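Local coordinates for protein erythromycin dehydratase (Saccharopolyspora erythraea, PDB 3EL6) that probably catalyses the dehydration of beta-hydroxyacyl intermediates during assembly of the erythromycin polyketide, as one domain of a multifunctional synthase, at residues P47-A52 with V120-E125; E91-P96 with G153-G158; L95-E100 with T256-A261. One frame throughout, in Å; residues are numbered along the deposited sequence.

In the fold
The three contacts illustrate how a double hotdog fold is built from strand pairing, helix packing and a junction between its halves. Contact 1 joins a loop and the strand it leads into to strand 114-123; contact 2 sets the end of helix 79-93 against strand 148-156; contact 3 pairs strand 97-103 with strand 251-259 of the second half. Their centres lie about 11 Å (contacts 1 and 2), 7 Å (contacts 2 and 3) and 18 Å (contacts 1 and 3) apart. Contacts 1 and 2 touch where V120 CG2 lies 4.0 Å from L155 CD1. Contacts 2 and 3 share L95 and P96, and A156 N probably hydrogen-bonds V97 O at 2.7 Å.

Contact 1: P47-A52 with V120-E125; sequences PGHGGA and VGAPDE
The imidazole of H49 lies with one face over the backbone between G121 and A122. A122 N sits 3.8 Å above the ring plane, over its centre, while G121 C is offset toward the rim. At the edge, G51 N lies in the ring plane and donates a hydrogen bond to ND1, 2.9 Å between G51 N and H49 ND1. The ring can reach both because its CG stands between the backbone N and the carbonyl carbon (chi1 68°), folding it back over its own loop. H49 CB adds an apolar touch, 3.6 Å from A122 CB, and the backbone oxygen of the same residue rests against the proline ring, with H49 O 3.2 Å from P123 CD.

Past G51 the chain enters strand 52-58, which follows strand 40-45 in an antiparallel hairpin, and the contact becomes sheet. A52 and V120 form an antiparallel hydrogen-bonded pair. V120 N gives A52 O a nearly straight bond (172°) of 2.8 Å, and A52 N returns one to V120 O at 3.1 Å. G51, with no side chain, brings its CA within 3.3 Å of the same V120 O in a CA-H...O contact. A52 and V120 turn their side chains to one face of the sheet, where V93 of helix 79-93 packs on A52.

R129, on the adjoining strand 129-137, ties loop and strand together further, since its NH1 hydrogen-bonds both H49 O and G121 O. At the start of the loop P47 packs on R117 of the second subunit. Since ND1 of H49 already accepts an N-H, its lone pair is in use; a neutral imidazole would therefore be expected to carry its proton on NE2, and the bond to G51 should disfavour protonation at ND1.

Contact 2: E91-P96 with G153-G158; sequences EDVGLP and GTLAQG
Apolar side chains carry most of the contact between the end of helix 79-93 and the end of strand 148-156. V93 and L155 cross at about a right angle, with V93 CG2 3.9 Å from L155 CD1; the first torsion of V93 (chi1 -53°) turns that methyl to L155. L95 meets the strand more closely, its CB 3.8 Å from L155 CB. Its two methyls divide the remaining work. CD1 leans on the backbone oxygen of L155, whereas CD2 runs beside Q157 and lies 3.8 Å from Q157 CG. The amide NE2 of Q157 hydrogen-bonds S126 O.

The turn that brings L95 inward is a Schellman motif. G94, with positive phi, is its C-prime residue; L95 N bonds back to a carbonyl oxygen within the helix, and G94 N makes a weak 3.3 Å bond to E91 O. The helix so ended is the long one that the strands of the first hotdog wrap around, and the chain passes from it directly toward strand 97-103.

Backbone polar atoms meet here without hydrogen bonding across the two segments. A156 O approaches P96 N to 3.2 Å, but the imide nitrogen of proline carries no N-H to donate, and the same oxygen packs on the proline ring at P96 CD. Beyond it, P96 CG rests 3.7 Å from G158 CA. Within the sheet, L155 and A156 find backbone partners on either side, R129 and V97 respectively, and the L155 side chain packs on I131 and L98.

Contact 3: L95-E100 with T256-A261; sequences LPVLEE and TVTLHA
L98 and V257 form an antiparallel hydrogen-bonded pair, held by V257 N to L98 O at 2.8 Å (167°) and by L98 N to V257 O at 3.0 Å. A third bond runs from T256 N to E99 O at 2.9 Å, although this donor sits well above the carbonyl plane. T256 and V257 together oppose L98, a G1 beta bulge, with positive phi at T256. The bulge also brings T256 CA to 3.2 Å from L98 O as a CA-H...O contact. At the other end a water accepts from L259 N and donates weakly to P96 O, carrying the pairing past its direct bonds.

Around this core, L98 CB packs 3.8 Å from V257 CB. V97 and T258 lie side by side, V97 CG2 4.0 Å from T258 CG2, while the T258 hydroxyl bonds T293 OG1.

The L98 side chain packs on V83, A86 and L87 of helix 79-93. Strand 97-103 turns a corner at E99, where E99 and E100 together oppose T154 as a classic beta bulge. It lies between strand 148-156 of its own hotdog and strand 251-259 of the second, which strand 290-299 flanks in turn.

Contact 1: P47-A52 with V120-E125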
loop_
_atom_site.group_PDB
_atom_site.type_symbol
_atom_site.label_atom_id
_atom_site.label_comp_id
_atom_site.label_asym_id
_atom_site.label_seq_id
_atom_site.Cartn_x
_atom_site.Cartn_y
_atom_site.Cartn_z
ATOM N N PRO A 47 -3.871 -3.703 6.110
ATOM C CA PRO A 47 -4.783 -4.246 7.145
ATOM C C PRO A 47 -4.483 -3.816 8.557
ATOM O O PRO A 47 -5.376 -3.827 9.445
ATOM C CB PRO A 47 -4.587 -5.800 7.043
ATOM C CG PRO A 47 -3.953 -6.047 5.714
ATOM C CD PRO A 47 -3.202 -4.738 5.294
ATOM N N GLY A 48 -3.238 -3.508 8.842
ATOM C CA GLY A 48 -2.948 -3.163 10.212
ATOM C C GLY A 48 -3.545 -1.809 10.604
ATOM O O GLY A 48 -4.160 -1.674 11.672
ATOM N N HIS A 49 -3.426 -0.814 9.729
ATOM C CA HIS A 49 -3.917 0.505 10.105
ATOM C C HIS A 49 -5.200 0.957 9.443
ATOM O O HIS A 49 -5.716 1.998 9.825
ATOM C CB HIS A 49 -2.815 1.587 10.084
ATOM C CG HIS A 49 -2.261 1.942 8.724
ATOM N ND1 HIS A 49 -3.054 2.181 7.613
ATOM C CD2 HIS A 49 -0.981 2.204 8.333
ATOM C CE1 HIS A 49 -2.287 2.539 6.592
ATOM N NE2 HIS A 49 -1.024 2.565 7.001
ATOM N N GLY A 50 -5.743 0.169 8.502
ATOM C CA GLY A 50 -7.030 0.481 7.863
ATOM C C GLY A 50 -6.891 1.466 6.715
ATOM O O GLY A 50 -7.914 1.858 6.094
ATOM N N GLY A 51 -5.653 1.904 6.430
ATOM C CA GLY A 51 -5.415 2.715 5.221
ATOM C C GLY A 51 -5.393 1.899 3.927
ATOM O O GLY A 51 -5.812 0.718 3.874
ATOM N N ALA A 52 -4.895 2.517 2.853
ATOM C CA ALA A 52 -4.949 1.889 1.586
ATOM C C ALA A 52 -4.080 2.626 0.595
ATOM O O ALA A 52 -3.811 3.809 0.790
ATOM C CB ALA A 52 -6.387 1.819 1.088
ATOM N N VAL A 120 -3.425 6.488 1.638
ATOM C CA VAL A 120 -4.185 6.888 2.832
ATOM C C VAL A 120 -3.558 6.205 4.064
ATOM O O VAL A 120 -3.381 4.988 4.074
ATOM C CB VAL A 120 -5.632 6.482 2.686
ATOM C CG1 VAL A 120 -6.443 6.815 3.995
ATOM C CG2 VAL A 120 -6.250 7.262 1.463
ATOM N N GLY A 121 -3.208 6.972 5.068
ATOM C CA GLY A 121 -2.435 6.396 6.191
ATOM C C GLY A 121 -3.288 6.021 7.352
ATOM O O GLY A 121 -4.511 5.915 7.233
ATOM N N ALA A 122 -2.641 5.883 8.515
ATOM C CA ALA A 122 -3.286 5.407 9.748
ATOM C C ALA A 122 -4.141 6.523 10.335
ATOM O O ALA A 122 -3.855 7.695 10.124
ATOM C CB ALA A 122 -2.162 5.034 10.772
ATOM N N PRO A 123 -5.175 6.172 11.088
ATOM C CA PRO A 123 -6.039 7.179 11.707
ATOM C C PRO A 123 -5.353 7.894 12.850
ATOM O O PRO A 123 -4.535 7.288 13.568
ATOM C CB PRO A 123 -7.262 6.371 12.140
ATOM C CG PRO A 123 -6.700 4.976 12.404
ATOM C CD PRO A 123 -5.625 4.788 11.323
ATOM N N ASP A 124 -5.599 9.185 13.005
ATOM C CA ASP A 124 -5.136 9.876 14.190
ATOM C C ASP A 124 -6.156 9.570 15.315
ATOM O O ASP A 124 -7.112 8.782 15.117
ATOM C CB ASP A 124 -4.919 11.372 13.946
ATOM C CG ASP A 124 -6.215 12.147 13.663
ATOM O OD1 ASP A 124 -7.330 11.634 13.867
ATOM O OD2 ASP A 124 -6.118 13.336 13.254
ATOM N N GLU A 125 -5.937 10.135 16.500
ATOM C CA GLU A 125 -6.817 9.802 17.652
ATOM C C GLU A 125 -8.287 10.167 17.359
ATOM O O GLU A 125 -9.202 9.447 17.781
ATOM C CB GLU A 125 -6.290 10.496 18.911
ATOM C CG GLU A 125 -7.275 10.508 20.050
ATOM C CD GLU A 125 -8.256 11.697 19.936
ATOM O OE1 GLU A 125 -7.830 12.767 19.414
ATOM O OE2 GLU A 125 -9.435 11.541 20.333
#

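Contact 2: E91-P96 with G153-G158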
loop_
_atom_site.group_PDB
_atom_site.type_symbol
_atom_site.label_atom_id
_atom_site.label_comp_id
_atom_site.label_asym_id
_atom_site.label_seq_id
_atom_site.Cartn_x
_atom_site.Cartn_y
_atom_site.Cartn_z
ATOM N N GLU A 91 -14.295 7.603 0.217
ATOM C CA GLU A 91 -15.436 6.702 0.246
ATOM C C GLU A 91 -14.993 5.239 0.376
ATOM O O GLU A 91 -15.597 4.424 1.120
ATOM C CB GLU A 91 -16.329 6.910 -1.007
ATOM C CG GLU A 91 -17.601 6.057 -0.971
ATOM C CD GLU A 91 -18.578 6.418 0.224
ATOM O OE1 GLU A 91 -19.158 5.473 0.780
ATOM O OE2 GLU A 91 -18.813 7.605 0.593
ATOM N N ASP A 92 -13.953 4.865 -0.342
ATOM C CA ASP A 92 -13.445 3.482 -0.279
ATOM C C ASP A 92 -12.977 3.138 1.170
ATOM O O ASP A 92 -13.261 2.037 1.675
ATOM C CB ASP A 92 -12.240 3.315 -1.250
ATOM C CG ASP A 92 -11.726 1.845 -1.293
ATOM O OD1 ASP A 92 -12.188 1.092 -2.162
ATOM O OD2 ASP A 92 -10.894 1.459 -0.428
ATOM N N VAL A 93 -12.195 4.020 1.789
ATOM C CA VAL A 93 -11.656 3.752 3.156
ATOM C C VAL A 93 -12.692 3.962 4.276
ATOM O O VAL A 93 -12.483 3.578 5.438
ATOM C CB VAL A 93 -10.334 4.509 3.493
ATOM C CG1 VAL A 93 -9.313 4.232 2.425
ATOM C CG2 VAL A 93 -10.517 6.055 3.666
ATOM N N GLY A 94 -13.807 4.575 3.937
ATOM C CA GLY A 94 -14.872 4.838 4.937
ATOM C C GLY A 94 -14.795 6.197 5.657
ATOM O O GLY A 94 -15.382 6.357 6.735
ATOM N N LEU A 95 -14.056 7.143 5.092
ATOM C CA LEU A 95 -13.977 8.523 5.594
ATOM C C LEU A 95 -14.250 9.466 4.409
ATOM O O LEU A 95 -13.333 9.861 3.692
ATOM C CB LEU A 95 -12.591 8.792 6.185
ATOM C CG LEU A 95 -12.295 8.099 7.528
ATOM C CD1 LEU A 95 -10.801 8.437 7.835
ATOM C CD2 LEU A 95 -13.197 8.637 8.624
ATOM N N PRO A 96 -15.520 9.805 4.188
ATOM C CA PRO A 96 -15.930 10.288 2.873
ATOM C C PRO A 96 -15.807 11.802 2.692
ATOM O O PRO A 96 -16.000 12.321 1.555
ATOM C CB PRO A 96 -17.383 9.803 2.773
ATOM C CG PRO A 96 -17.883 9.962 4.193
ATOM C CD PRO A 96 -16.676 9.413 5.019
ATOM N N GLY A 153 -3.768 16.049 1.985
ATOM C CA GLY A 153 -4.931 16.528 2.735
ATOM C C GLY A 153 -5.323 15.552 3.826
ATOM O O GLY A 153 -4.503 14.706 4.250
ATOM N N THR A 154 -6.583 15.640 4.237
ATOM C CA THR A 154 -7.101 14.909 5.379
ATOM C C THR A 154 -8.508 14.441 5.066
ATOM O O THR A 154 -9.313 15.226 4.529
ATOM C CB THR A 154 -7.113 15.869 6.622
ATOM O OG1 THR A 154 -5.765 16.295 6.899
ATOM C CG2 THR A 154 -7.732 15.182 7.874
ATOM N N LEU A 155 -8.800 13.168 5.353
ATOM C CA LEU A 155 -10.103 12.574 5.147
ATOM C C LEU A 155 -10.756 12.500 6.505
ATOM O O LEU A 155 -10.079 12.179 7.531
ATOM C CB LEU A 155 -9.975 11.113 4.626
ATOM C CG LEU A 155 -9.285 11.072 3.207
ATOM C CD1 LEU A 155 -9.113 9.584 2.906
ATOM C CD2 LEU A 155 -10.267 11.774 2.200
ATOM N N ALA A 156 -12.057 12.727 6.551
ATOM C CA ALA A 156 -12.758 12.685 7.860
ATOM C C ALA A 156 -14.140 12.100 7.687
ATOM O O ALA A 156 -14.578 11.742 6.591
ATOM C CB ALA A 156 -12.908 14.085 8.399
ATOM N N GLN A 157 -14.891 12.126 8.781
ATOM C CA GLN A 157 -16.184 11.457 8.844
ATOM C C GLN A 157 -17.327 12.254 8.141
ATOM O O GLN A 157 -17.309 13.473 8.116
ATOM C CB GLN A 157 -16.589 11.274 10.329
ATOM C CG GLN A 157 -15.511 10.427 11.117
ATOM C CD GLN A 157 -14.353 11.171 11.727
ATOM O OE1 GLN A 157 -14.120 12.364 11.495
ATOM N NE2 GLN A 157 -13.581 10.441 12.576
ATOM N N GLY A 158 -18.293 11.500 7.639
ATOM C CA GLY A 158 -19.439 12.011 6.895
ATOM C C GLY A 158 -20.310 12.858 7.808
ATOM O O GLY A 158 -20.350 12.662 9.075
#

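Contact 3: L95-E100 with T256-A261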
loop_
_atom_site.group_PDB
_atom_site.type_symbol
_atom_site.label_atom_id
_atom_site.label_comp_id
_atom_site.label_asym_id
_atom_site.label_seq_id
_atom_site.Cartn_x
_atom_site.Cartn_y
_atom_site.Cartn_z
ATOM N N LEU A 95 -14.056 7.143 5.092
ATOM C CA LEU A 95 -13.977 8.523 5.594
ATOM C C LEU A 95 -14.250 9.466 4.409
ATOM O O LEU A 95 -13.333 9.861 3.692
ATOM C CB LEU A 95 -12.591 8.792 6.185
ATOM C CG LEU A 95 -12.295 8.099 7.528
ATOM C CD1 LEU A 95 -10.801 8.437 7.835
ATOM C CD2 LEU A 95 -13.197 8.637 8.624
ATOM N N PRO A 96 -15.520 9.805 4.188
ATOM C CA PRO A 96 -15.930 10.288 2.873
ATOM C C PRO A 96 -15.807 11.802 2.692
ATOM O O PRO A 96 -16.000 12.321 1.555
ATOM C CB PRO A 96 -17.383 9.803 2.773
ATOM C CG PRO A 96 -17.883 9.962 4.193
ATOM C CD PRO A 96 -16.676 9.413 5.019
ATOM N N VAL A 97 -15.431 12.498 3.763
ATOM C CA VAL A 97 -15.259 13.959 3.717
ATOM C C VAL A 97 -13.818 14.319 3.508
ATOM O O VAL A 97 -12.905 13.809 4.179
ATOM C CB VAL A 97 -15.784 14.648 5.032
ATOM C CG1 VAL A 97 -15.427 16.119 5.073
ATOM C CG2 VAL A 97 -17.325 14.472 5.046
ATOM N N LEU A 98 -13.617 15.237 2.583
ATOM C CA LEU A 98 -12.285 15.782 2.357
ATOM C C LEU A 98 -12.176 16.992 3.269
ATOM O O LEU A 98 -12.641 18.086 2.941
ATOM C CB LEU A 98 -12.172 16.111 0.872
ATOM C CG LEU A 98 -10.997 15.766 -0.001
ATOM C CD1 LEU A 98 -10.920 16.608 -1.317
ATOM C CD2 LEU A 98 -9.600 15.456 0.667
ATOM N N GLU A 99 -11.636 16.792 4.484
ATOM C CA GLU A 99 -11.516 17.884 5.406
ATOM C C GLU A 99 -10.617 18.987 4.869
ATOM O O GLU A 99 -10.907 20.163 5.017
ATOM C CB GLU A 99 -10.973 17.387 6.745
ATOM C CG GLU A 99 -10.760 18.521 7.684
ATOM C CD GLU A 99 -10.585 18.014 9.079
ATOM O OE1 GLU A 99 -11.609 17.625 9.683
ATOM O OE2 GLU A 99 -9.417 18.027 9.544
ATOM N N GLU A 100 -9.525 18.626 4.220
ATOM C CA GLU A 100 -8.753 19.611 3.445
ATOM C C GLU A 100 -8.017 18.900 2.336
ATOM O O GLU A 100 -7.651 17.710 2.478
ATOM C CB GLU A 100 -7.725 20.236 4.397
ATOM C CG GLU A 100 -6.582 20.993 3.765
ATOM C CD GLU A 100 -5.515 21.405 4.797
ATOM O OE1 GLU A 100 -4.908 20.491 5.415
ATOM O OE2 GLU A 100 -5.276 22.636 4.976
ATOM N N THR A 256 -13.136 21.327 3.619
ATOM C CA THR A 256 -14.322 20.641 3.943
ATOM C C THR A 256 -15.241 20.420 2.751
ATOM O O THR A 256 -16.267 21.097 2.596
ATOM C CB THR A 256 -15.086 21.254 5.160
ATOM O OG1 THR A 256 -14.167 21.444 6.245
ATOM C CG2 THR A 256 -16.184 20.299 5.611
ATOM N N VAL A 257 -14.896 19.394 1.966
ATOM C CA VAL A 257 -15.689 19.038 0.811
ATOM C C VAL A 257 -16.528 17.885 1.203
ATOM O O VAL A 257 -16.001 16.811 1.580
ATOM C CB VAL A 257 -14.770 18.620 -0.418
ATOM C CG1 VAL A 257 -15.696 18.371 -1.613
ATOM C CG2 VAL A 257 -13.764 19.748 -0.649
ATOM N N THR A 258 -17.849 18.059 1.181
ATOM C CA THR A 258 -18.739 16.953 1.527
ATOM C C THR A 258 -19.590 16.551 0.318
ATOM O O THR A 258 -20.054 17.421 -0.442
ATOM C CB THR A 258 -19.717 17.331 2.709
ATOM O OG1 THR A 258 -20.711 18.253 2.203
ATOM C CG2 THR A 258 -18.931 17.993 3.874
ATOM N N LEU A 259 -19.868 15.257 0.182
ATOM C CA LEU A 259 -20.572 14.718 -0.932
ATOM C C LEU A 259 -21.782 14.007 -0.414
ATOM O O LEU A 259 -21.692 13.157 0.476
ATOM C CB LEU A 259 -19.590 13.821 -1.762
ATOM C CG LEU A 259 -19.822 13.255 -3.158
ATOM C CD1 LEU A 259 -20.069 14.407 -4.155
ATOM C CD2 LEU A 259 -18.512 12.523 -3.487
ATOM N N HIS A 260 -22.951 14.358 -0.936
ATOM C CA HIS A 260 -24.162 13.704 -0.533
ATOM C C HIS A 260 -24.825 12.876 -1.628
ATOM O O HIS A 260 -25.721 12.136 -1.365
ATOM C CB HIS A 260 -25.117 14.746 0.062
ATOM C CG HIS A 260 -24.468 15.573 1.126
ATOM N ND1 HIS A 260 -24.290 15.107 2.409
ATOM C CD2 HIS A 260 -23.867 16.786 1.083
ATOM C CE1 HIS A 260 -23.650 16.021 3.120
ATOM N NE2 HIS A 260 -23.400 17.060 2.343
ATOM N N ALA A 261 -24.385 13.043 -2.881
ATOM C CA ALA A 261 -24.933 12.309 -3.969
ATOM C C ALA A 261 -23.769 12.049 -4.932
ATOM O O ALA A 261 -22.961 12.946 -5.156
ATOM C CB ALA A 261 -26.011 13.159 -4.664
HETATM O O HOH W 1 -18.635 13.350 1.897
#